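Local coordinates for CalU16 (Micromonospora echinospora, PDB 4FPW), which probably confers self-resistance to an enediyne antibiotic by a self-sacrifice mechanism, as a member of the AHA1 family, at residues A[74-77]-A[81-84]. Sequence-based numbering, arbitrary orientation.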
# COMPACT_ATOMS: atom_id res chain seq x y z
N LEU A 74 8.07 10.94 -2.91
CA LEU A 74 8.55 11.17 -4.27
C LEU A 74 7.49 11.92 -5.09
O LEU A 74 7.72 13.07 -5.50
CB LEU A 74 8.97 9.85 -4.94
CG LEU A 74 9.85 8.90 -4.11
CD1 LEU A 74 10.15 7.58 -4.82
CD2 LEU A 74 11.14 9.58 -3.69
N ARG A 75 6.32 11.30 -5.29
CA ARG A 75 5.25 11.88 -6.13
C ARG A 75 3.91 12.02 -5.39
O ARG A 75 3.49 11.12 -4.66
CB ARG A 75 5.03 11.02 -7.37
CG ARG A 75 4.40 11.75 -8.55
CD ARG A 75 5.44 12.59 -9.26
NE ARG A 75 4.92 13.13 -10.50
CZ ARG A 75 5.43 14.17 -11.15
NH1 ARG A 75 6.50 14.81 -10.68
NH2 ARG A 75 4.86 14.57 -12.28
N CYS A 76 3.25 13.16 -5.60
CA CYS A 76 1.92 13.41 -5.04
C CYS A 76 1.08 14.17 -6.05
O CYS A 76 1.29 15.38 -6.27
CB CYS A 76 2.02 14.18 -3.72
SG CYS A 76 0.60 13.93 -2.61
N GLU A 77 0.15 13.45 -6.67
CA GLU A 77 -0.75 13.98 -7.70
C GLU A 77 -2.18 13.84 -7.20
O GLU A 77 -2.91 12.95 -7.64
CB GLU A 77 -0.55 13.20 -9.02
CG GLU A 77 0.80 13.45 -9.68
CD GLU A 77 1.19 12.44 -10.77
OE1 GLU A 77 0.45 11.47 -11.04
OE2 GLU A 77 2.25 12.64 -11.38
N ARG A 81 -2.72 10.02 -7.55
CA ARG A 81 -1.50 9.23 -7.43
C ARG A 81 -0.64 9.66 -6.25
O ARG A 81 -0.66 10.81 -5.81
CB ARG A 81 -0.72 9.31 -8.74
CG ARG A 81 0.74 8.89 -8.63
CD ARG A 81 1.42 8.86 -9.98
NE ARG A 81 2.62 8.04 -9.93
CZ ARG A 81 3.55 8.00 -10.88
NH1 ARG A 81 3.43 8.74 -11.98
NH2 ARG A 81 4.61 7.22 -10.72
N LEU A 82 0.12 8.70 -5.75
CA LEU A 82 0.92 8.88 -4.56
C LEU A 82 2.03 7.87 -4.68
O LEU A 82 1.74 6.68 -4.82
CB LEU A 82 0.05 8.59 -3.32
CG LEU A 82 0.32 9.20 -1.93
CD1 LEU A 82 0.77 8.16 -0.91
CD2 LEU A 82 1.29 10.38 -1.98
N THR A 83 3.28 8.35 -4.72
CA THR A 83 4.44 7.48 -4.65
C THR A 83 5.35 7.93 -3.50
O THR A 83 5.57 9.12 -3.27
CB THR A 83 5.24 7.46 -5.96
OG1 THR A 83 4.35 7.34 -7.06
CG2 THR A 83 6.25 6.29 -5.96
N ILE A 84 5.87 6.95 -2.78
CA ILE A 84 6.73 7.19 -1.66
C ILE A 84 7.79 6.10 -1.59
O ILE A 84 7.55 4.98 -2.07
CB ILE A 84 5.95 7.18 -0.33
CG1 ILE A 84 5.19 5.86 -0.14
CG2 ILE A 84 5.01 8.36 -0.28
CD1 ILE A 84 5.04 5.48 1.32
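In the antiparallel beta hairpin of strands 70-77 and 81-86, Arg-75 pairs with Thr-83 and Glu-77 with Arg-81, illustrating how alternation divides a two-stranded contact between two faces. Both pairs are hydrogen-bonded: Thr-83 N reaches Arg-75 O at 2.8 Å almost straight (169°), while Arg-81 N and Glu-77 O close the turn end at 2.9 Å. On the face of these four residues the polar side chains crowd together. The chains of Glu-77 and Arg-81 run side by side, so OE1 of Glu-77 lies against the methylenes of Arg-81, and carboxylate and guanidinium planes stand nearly perpendicular (83°). Glu-77 OE2 lies 4.1 Å from Arg-81 NH1, well out of the guanidinium plane with no N-H aimed at it: opposite charges, but no salt bridge. The carboxylate instead salt-bridges Arg-75 (Arg-75 NE to Glu-77 OE2, 2.9 Å); a bend at chi2 (78°) directs the Arg-75 chain toward it, with Arg-75 CG over one face of the Arg-81 guanidinium, offset toward its rim. Arg-81 salt-bridges Glu-97 on strand 94-103. On the opposite face Cys-76 and Leu-82, a non-hydrogen-bonded pair, meet SG to CD2 at 3.7 Å, both touching Trp-37 of helix 33-41. Leu-74 and Arg-75 together oppose Thr-83, a classic beta bulge in the helix-grip sheet characteristic of Bet v 1-like proteins.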